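Long-range contacts in glutamate--cysteine ligase GshA (Methylobacillus flagellatus KT, PDB 3K1T), which probably acts as a glutamate--cysteine ligase, joining glutamate to cysteine to give gamma-glutamylcysteine: residues D227-L232 and A270-K275; G54-P59 and L327-Y332; A263-K268 and P278-K283. All blocks are in the same frame, centred on the assembly; numbering follows the deposited sequence.

In the fold
From the N terminus the chain first reaches G54-P59, at the start of strand 57-63. Contact 2 joins this segment to L327-Y332, at the end of strand 324-329, and so closes a loop of more than 260 residues; contacts 1 and 3 both lie within it. Contact 1 ties the turn after helix 210-226 to the C-terminal end of helix 251-272, and contact 3 packs that helix on P278-K283, which leads into strand 280-285. Along the chain contacts 1 and 3 cross. W231 links contacts 1 and 2 through E329, K268 salt-bridges to D229 between contacts 1 and 3, and contacts 2 and 3 each use one of two neighbouring strands, 324-329 and 280-285, of one antiparallel sheet.

Contact 1 (D227-L232 and A270-K275); sequences DIDPWL and AEYGVK
Y272 reaches from the end of helix 251-272 to D229, and its OH donates a hydrogen bond of 2.7 Å to D229 OD2. The acceptor lies in the plane of the phenol ring and offers its anti lone pair. Packing is close around this ring. L232 CD2 sits over one face, 4.2 Å from the Y272 ring centroid in a CH-pi contact. W231 lies nearly parallel to the tyrosine, planes at 10°, but slid so far along that the rings barely overlap; W231 CZ3 comes within 3.8 Å of Y272 CD2. D229 also forms an Asx turn: its OD1 accepts the backbone N of W231 from above the carboxylate plane, at the start of the 3-10 turn. On the other segment, G273, with positive phi, closes helix 251-272 in a Schellman motif just after Y272.

The acidic side is looser and wetter. E271 stretches out extended beyond CG, and its OE2 stops 4.2 Å from D229 OD2. A water donates to E271 OE2 at 2.7 Å and only weakly to D229 OD2. K268 salt-bridges both carboxylates, which probably offsets the repulsion between these like charges.

Contact 2 (G54-P59 and L327-Y332); sequences GFKLAP and LQEGVY
K56 and E329 meet tip to tip in a buried salt bridge, K56 NZ lying 2.8 Å from E329 OE2. The ammonium stands above the carboxylate plane, 37° out of it. K56 CG is anti to the backbone N, and the chain runs on extended until it bends at chi4 (130°), the torsion that places NZ beside the acid. The same ammonium donates to the carbonyls of W231 and N234, and a cation-pi contact with the W231 ring adds to this grip. E329 OE1 in turn accepts from W231 NE1 and from the backbone N of Y236, so both carboxylate oxygens are engaged. A methionine in place of K56 would probably leave E329 OE2 without its countercharge and the W231 and N234 carbonyls without this donor.

The contact brings the beginning of strand 57-63, in one antiparallel sheet, against the end of strand 324-329, in another; residues 55-58 and 329-332 run 114° apart.

The rest of the contact is largely apolar. V331 CG2 lies 4.3 Å from A58 CB and as far from K56 CE, touching the aliphatic part of the lysine. The F55 and Y332 side chains cross obliquely: Y332 CD2 meets the edge of the phenylalanine ring, 4.2 Å from F55 CZ. Y332 OH hydrogen-bonds to the E277 carbonyl.

One water bridges the two segments, donating to P59 O at 2.8 Å and accepting from Q328 NE2 at the same distance.

Contact 3 (A263-K268 and P278-K283); sequences AKIRRK and PFVIVK
I265 is set by its first two torsions: CG1 lies beside the backbone N (chi1 -59°) and CD1 is carried on to the V280 side chain (chi2 160°), while CG2 stands anti to the backbone N. The two branches therefore meet different parts of segment 278-283. CG2 packs on the proline, I265 CG2 lying 3.7 Å from P278 CB, the isoleucine and the proline ring sliding past each other in opposite directions. CD1 reaches farther: I265 CD1 lies 4.0 Å from V280 CG2 and 3.8 Å from F279 O. V280 meets this methyl with its CG2 branch, which stands beside the backbone N (chi1 163° puts CG1 anti to that N).

At the exposed margin, R266 crosses the proline at about a right angle. Its aliphatic part makes the contact, R266 CG lying 3.7 Å from P278 CG, whereas the chain bends at chi3, and A263 CA, on the same helix, lies over one face of the guanidinium, toward its rim. The rigid proline ring is thus touched by I265 and R266, consecutive residues of the helix.

Helix 251-272 packs in this way on the antiparallel sheet formed by strands 237-241, 324-329, 280-285 and 291-296. I265 also touches E329, and V280 meets L327, both on strand 324-329; L261 and L262, one turn earlier on the helix, rest on V280 as well.

Contact 1 (D227-L232 and A270-K275)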
# COMPACT_ATOMS: atom_id res chain seq x y z
N ASP A 227 -5.48 -24.23 -14.29
CA ASP A 227 -5.20 -25.54 -14.89
C ASP A 227 -3.84 -26.14 -14.49
O ASP A 227 -2.97 -26.38 -15.35
CB ASP A 227 -5.33 -25.49 -16.42
CG ASP A 227 -5.34 -26.89 -17.06
OD1 ASP A 227 -5.80 -27.85 -16.42
OD2 ASP A 227 -4.92 -27.01 -18.22
N ILE A 228 -3.67 -26.38 -13.20
CA ILE A 228 -2.44 -26.98 -12.66
C ILE A 228 -2.82 -28.21 -11.81
O ILE A 228 -3.93 -28.26 -11.26
CB ILE A 228 -1.64 -25.93 -11.85
CG1 ILE A 228 -0.19 -26.35 -11.57
CG2 ILE A 228 -2.31 -25.68 -10.46
CD1 ILE A 228 0.79 -26.08 -12.67
N ASP A 229 -1.91 -29.20 -11.73
CA ASP A 229 -2.04 -30.33 -10.81
C ASP A 229 -2.06 -29.74 -9.37
O ASP A 229 -1.09 -29.13 -8.98
CB ASP A 229 -0.82 -31.27 -10.99
CG ASP A 229 -0.85 -32.49 -10.07
OD1 ASP A 229 -1.74 -32.59 -9.21
OD2 ASP A 229 0.03 -33.38 -10.21
N PRO A 230 -3.15 -29.91 -8.59
CA PRO A 230 -3.18 -29.35 -7.24
C PRO A 230 -2.06 -29.83 -6.33
O PRO A 230 -1.73 -29.12 -5.38
CB PRO A 230 -4.54 -29.79 -6.70
CG PRO A 230 -4.93 -30.95 -7.53
CD PRO A 230 -4.39 -30.66 -8.88
N TRP A 231 -1.51 -31.02 -6.61
CA TRP A 231 -0.42 -31.58 -5.82
C TRP A 231 0.84 -30.71 -5.87
O TRP A 231 1.61 -30.68 -4.92
CB TRP A 231 -0.10 -33.03 -6.24
CG TRP A 231 0.97 -33.67 -5.38
CD1 TRP A 231 0.80 -34.21 -4.14
CD2 TRP A 231 2.36 -33.81 -5.69
NE1 TRP A 231 1.98 -34.69 -3.66
CE2 TRP A 231 2.97 -34.45 -4.58
CE3 TRP A 231 3.16 -33.45 -6.78
CZ2 TRP A 231 4.33 -34.72 -4.52
CZ3 TRP A 231 4.53 -33.71 -6.72
CH2 TRP A 231 5.10 -34.36 -5.62
N LEU A 232 0.99 -29.91 -6.93
CA LEU A 232 2.16 -29.02 -7.03
C LEU A 232 2.14 -27.90 -5.97
O LEU A 232 3.17 -27.28 -5.71
CB LEU A 232 2.28 -28.43 -8.43
CG LEU A 232 2.54 -29.47 -9.54
CD1 LEU A 232 2.72 -28.71 -10.93
CD2 LEU A 232 3.66 -30.45 -9.24
N ALA A 270 7.03 -40.69 -8.72
CA ALA A 270 7.21 -41.45 -9.98
C ALA A 270 6.72 -40.65 -11.19
O ALA A 270 7.43 -40.53 -12.20
CB ALA A 270 6.52 -42.83 -9.89
N GLU A 271 5.53 -40.05 -11.06
CA GLU A 271 4.96 -39.23 -12.10
C GLU A 271 5.95 -38.12 -12.54
O GLU A 271 6.09 -37.85 -13.73
CB GLU A 271 3.66 -38.60 -11.64
CG GLU A 271 2.99 -37.68 -12.68
CD GLU A 271 1.64 -37.13 -12.26
OE1 GLU A 271 1.12 -37.52 -11.19
OE2 GLU A 271 1.08 -36.31 -13.02
N TYR A 272 6.60 -37.48 -11.57
CA TYR A 272 7.43 -36.33 -11.86
C TYR A 272 8.95 -36.62 -11.91
O TYR A 272 9.73 -35.71 -12.08
CB TYR A 272 7.09 -35.21 -10.86
CG TYR A 272 5.74 -34.59 -11.14
CD1 TYR A 272 5.54 -33.79 -12.27
CD2 TYR A 272 4.66 -34.81 -10.31
CE1 TYR A 272 4.30 -33.20 -12.55
CE2 TYR A 272 3.43 -34.20 -10.55
CZ TYR A 272 3.25 -33.41 -11.68
OH TYR A 272 2.03 -32.85 -11.91
N GLY A 273 9.35 -37.89 -11.80
CA GLY A 273 10.76 -38.28 -11.91
C GLY A 273 11.63 -37.88 -10.74
O GLY A 273 12.83 -37.65 -10.90
N VAL A 274 11.01 -37.78 -9.55
CA VAL A 274 11.69 -37.36 -8.35
C VAL A 274 12.43 -38.55 -7.73
O VAL A 274 11.85 -39.60 -7.52
CB VAL A 274 10.66 -36.80 -7.31
CG1 VAL A 274 11.32 -36.48 -5.99
CG2 VAL A 274 9.92 -35.57 -7.90
N LYS A 275 13.71 -38.36 -7.41
CA LYS A 275 14.52 -39.43 -6.85
C LYS A 275 14.75 -39.37 -5.36
O LYS A 275 15.27 -40.31 -4.80
CB LYS A 275 15.86 -39.52 -7.58
CG LYS A 275 15.68 -39.81 -9.08
CD LYS A 275 15.03 -41.18 -9.34
CE LYS A 275 14.50 -41.24 -10.76
NZ LYS A 275 14.03 -42.61 -11.12
O HOH W 1 -1.45 -35.36 -12.59

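Contact 2 (G54-P59 and L327-Y332)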
# COMPACT_ATOMS: atom_id res chain seq x y z
N GLY A 54 11.42 -27.55 -6.22
CA GLY A 54 11.61 -27.69 -7.68
C GLY A 54 10.50 -28.49 -8.34
O GLY A 54 10.02 -28.12 -9.43
N PHE A 55 10.09 -29.59 -7.71
CA PHE A 55 8.94 -30.37 -8.18
C PHE A 55 7.61 -30.02 -7.49
O PHE A 55 6.54 -30.60 -7.80
CB PHE A 55 9.26 -31.87 -8.05
CG PHE A 55 9.54 -32.34 -6.66
CD1 PHE A 55 8.49 -32.54 -5.76
CD2 PHE A 55 10.82 -32.64 -6.26
CE1 PHE A 55 8.72 -33.00 -4.48
CE2 PHE A 55 11.07 -33.10 -4.96
CZ PHE A 55 10.03 -33.30 -4.08
N LYS A 56 7.66 -29.04 -6.58
CA LYS A 56 6.53 -28.65 -5.75
C LYS A 56 6.83 -27.30 -5.11
O LYS A 56 7.98 -27.02 -4.80
CB LYS A 56 6.39 -29.71 -4.60
CG LYS A 56 5.17 -29.66 -3.89
CD LYS A 56 4.88 -30.89 -3.11
CE LYS A 56 3.54 -30.76 -2.47
NZ LYS A 56 2.71 -31.97 -2.75
N LEU A 57 5.81 -26.48 -4.88
CA LEU A 57 5.94 -25.23 -4.14
C LEU A 57 4.74 -25.12 -3.18
O LEU A 57 3.63 -24.93 -3.62
CB LEU A 57 6.00 -24.01 -5.08
CG LEU A 57 6.09 -22.65 -4.39
CD1 LEU A 57 7.38 -22.47 -3.54
CD2 LEU A 57 5.92 -21.53 -5.46
N ALA A 58 4.98 -25.30 -1.89
CA ALA A 58 3.89 -25.51 -0.93
C ALA A 58 4.12 -24.76 0.37
O ALA A 58 5.26 -24.59 0.82
CB ALA A 58 3.65 -27.07 -0.67
N PRO A 59 3.03 -24.29 0.97
CA PRO A 59 3.13 -23.73 2.30
C PRO A 59 3.23 -24.82 3.36
O PRO A 59 2.56 -25.86 3.26
CB PRO A 59 1.83 -22.93 2.44
CG PRO A 59 0.83 -23.73 1.64
CD PRO A 59 1.62 -24.34 0.49
N LEU A 327 -0.62 -36.45 10.07
CA LEU A 327 0.46 -36.95 9.25
C LEU A 327 0.48 -36.13 7.97
O LEU A 327 -0.52 -36.05 7.28
CB LEU A 327 0.23 -38.43 8.92
CG LEU A 327 0.20 -39.34 10.14
CD1 LEU A 327 -1.20 -39.42 10.73
CD2 LEU A 327 0.73 -40.75 9.77
N GLN A 328 1.61 -35.49 7.68
CA GLN A 328 1.68 -34.66 6.48
C GLN A 328 2.87 -35.08 5.59
O GLN A 328 3.94 -35.36 6.08
CB GLN A 328 1.80 -33.18 6.84
CG GLN A 328 1.61 -32.24 5.62
CD GLN A 328 1.86 -30.77 5.93
OE1 GLN A 328 2.79 -30.44 6.67
NE2 GLN A 328 1.02 -29.89 5.37
N GLU A 329 2.63 -35.11 4.28
CA GLU A 329 3.70 -35.21 3.30
C GLU A 329 4.76 -34.13 3.58
O GLU A 329 4.42 -32.95 3.64
CB GLU A 329 3.12 -35.03 1.90
CG GLU A 329 4.16 -34.77 0.79
CD GLU A 329 3.54 -34.42 -0.55
OE1 GLU A 329 2.33 -34.70 -0.77
OE2 GLU A 329 4.30 -33.87 -1.41
N GLY A 330 5.99 -34.55 3.77
CA GLY A 330 7.11 -33.63 3.92
C GLY A 330 7.50 -33.05 2.56
O GLY A 330 7.41 -33.76 1.56
N VAL A 331 7.87 -31.77 2.54
CA VAL A 331 8.27 -31.08 1.29
C VAL A 331 9.72 -30.69 1.45
O VAL A 331 10.12 -30.19 2.49
CB VAL A 331 7.40 -29.84 1.05
CG1 VAL A 331 7.79 -29.13 -0.30
CG2 VAL A 331 5.90 -30.24 1.08
N TYR A 332 10.53 -30.97 0.44
CA TYR A 332 11.95 -30.61 0.45
C TYR A 332 12.11 -29.15 0.13
O TYR A 332 11.28 -28.55 -0.59
CB TYR A 332 12.72 -31.44 -0.60
CG TYR A 332 12.96 -32.86 -0.15
CD1 TYR A 332 14.07 -33.19 0.60
CD2 TYR A 332 12.06 -33.86 -0.50
CE1 TYR A 332 14.29 -34.49 1.04
CE2 TYR A 332 12.26 -35.18 -0.06
CZ TYR A 332 13.37 -35.48 0.72
OH TYR A 332 13.60 -36.78 1.14
O HOH W 2 0.82 -27.08 5.01

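Contact 3 (A263-K268 and P278-K283)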
# COMPACT_ATOMS: atom_id res chain seq x y z
N ALA A 263 2.89 -44.19 0.23
CA ALA A 263 2.52 -44.76 -1.07
C ALA A 263 1.93 -43.70 -2.01
O ALA A 263 2.25 -43.67 -3.20
CB ALA A 263 1.55 -45.94 -0.91
N LYS A 264 1.07 -42.82 -1.49
CA LYS A 264 0.54 -41.72 -2.29
C LYS A 264 1.65 -40.78 -2.80
O LYS A 264 1.61 -40.33 -3.95
CB LYS A 264 -0.49 -40.89 -1.51
CG LYS A 264 -1.82 -41.59 -1.25
CD LYS A 264 -2.81 -40.72 -0.47
CE LYS A 264 -3.38 -39.60 -1.30
NZ LYS A 264 -4.34 -38.69 -0.52
N ILE A 265 2.60 -40.46 -1.92
CA ILE A 265 3.72 -39.59 -2.27
C ILE A 265 4.60 -40.28 -3.34
O ILE A 265 4.98 -39.67 -4.33
CB ILE A 265 4.58 -39.18 -1.05
CG1 ILE A 265 3.75 -38.45 0.01
CG2 ILE A 265 5.76 -38.30 -1.46
CD1 ILE A 265 4.43 -38.46 1.40
N ARG A 266 4.88 -41.56 -3.15
CA ARG A 266 5.63 -42.32 -4.13
C ARG A 266 5.01 -42.25 -5.53
O ARG A 266 5.77 -42.13 -6.50
CB ARG A 266 5.76 -43.80 -3.72
CG ARG A 266 6.82 -44.05 -2.71
CD ARG A 266 7.24 -45.55 -2.71
NE ARG A 266 6.14 -46.42 -2.31
CZ ARG A 266 5.77 -46.68 -1.05
NH1 ARG A 266 6.41 -46.17 0.00
NH2 ARG A 266 4.75 -47.50 -0.85
N ARG A 267 3.68 -42.34 -5.65
CA ARG A 267 3.02 -42.24 -6.96
C ARG A 267 3.33 -40.92 -7.65
O ARG A 267 3.63 -40.87 -8.86
CB ARG A 267 1.50 -42.35 -6.86
CG ARG A 267 0.99 -43.73 -6.66
CD ARG A 267 -0.53 -43.73 -6.74
NE ARG A 267 -1.00 -43.23 -8.03
CZ ARG A 267 -2.28 -43.08 -8.35
NH1 ARG A 267 -3.24 -43.39 -7.48
NH2 ARG A 267 -2.61 -42.61 -9.53
N LYS A 268 3.23 -39.83 -6.87
CA LYS A 268 3.55 -38.51 -7.43
C LYS A 268 5.03 -38.35 -7.77
O LYS A 268 5.37 -37.75 -8.81
CB LYS A 268 3.02 -37.38 -6.52
CG LYS A 268 1.52 -37.14 -6.65
CD LYS A 268 1.19 -36.45 -7.97
CE LYS A 268 -0.27 -36.38 -8.30
NZ LYS A 268 -0.53 -35.85 -9.68
N PRO A 278 10.55 -40.19 -0.17
CA PRO A 278 9.39 -39.59 0.50
C PRO A 278 9.60 -39.56 2.01
O PRO A 278 10.23 -40.46 2.56
CB PRO A 278 8.23 -40.52 0.14
CG PRO A 278 8.68 -41.27 -1.07
CD PRO A 278 10.17 -41.34 -1.01
N PHE A 279 9.08 -38.51 2.66
CA PHE A 279 9.09 -38.43 4.11
C PHE A 279 7.79 -37.87 4.59
O PHE A 279 7.09 -37.17 3.85
CB PHE A 279 10.32 -37.68 4.69
CG PHE A 279 10.31 -36.18 4.56
CD1 PHE A 279 10.64 -35.55 3.34
CD2 PHE A 279 10.01 -35.37 5.66
CE1 PHE A 279 10.67 -34.12 3.23
CE2 PHE A 279 10.06 -33.96 5.58
CZ PHE A 279 10.37 -33.33 4.34
N VAL A 280 7.45 -38.22 5.83
CA VAL A 280 6.22 -37.80 6.47
C VAL A 280 6.53 -37.12 7.78
O VAL A 280 7.42 -37.55 8.51
CB VAL A 280 5.26 -38.98 6.67
CG1 VAL A 280 4.15 -38.65 7.71
CG2 VAL A 280 4.68 -39.40 5.28
N ILE A 281 5.83 -36.00 8.04
CA ILE A 281 5.95 -35.30 9.30
C ILE A 281 4.77 -35.79 10.15
O ILE A 281 3.62 -35.71 9.73
CB ILE A 281 5.87 -33.78 9.13
CG1 ILE A 281 6.91 -33.27 8.12
CG2 ILE A 281 6.06 -33.03 10.50
CD1 ILE A 281 6.69 -31.78 7.73
N VAL A 282 5.08 -36.32 11.33
CA VAL A 282 4.10 -36.78 12.31
C VAL A 282 3.98 -35.74 13.40
O VAL A 282 4.95 -35.44 14.11
CB VAL A 282 4.49 -38.15 12.90
CG1 VAL A 282 3.36 -38.70 13.82
CG2 VAL A 282 4.83 -39.17 11.78
N LYS A 283 2.78 -35.16 13.51
CA LYS A 283 2.50 -34.07 14.46
C LYS A 283 1.50 -34.56 15.54
O LYS A 283 0.34 -34.81 15.22
CB LYS A 283 1.91 -32.86 13.73
CG LYS A 283 2.71 -32.33 12.49
CD LYS A 283 1.78 -31.55 11.47
CE LYS A 283 2.54 -30.86 10.30
NZ LYS A 283 3.03 -29.45 10.71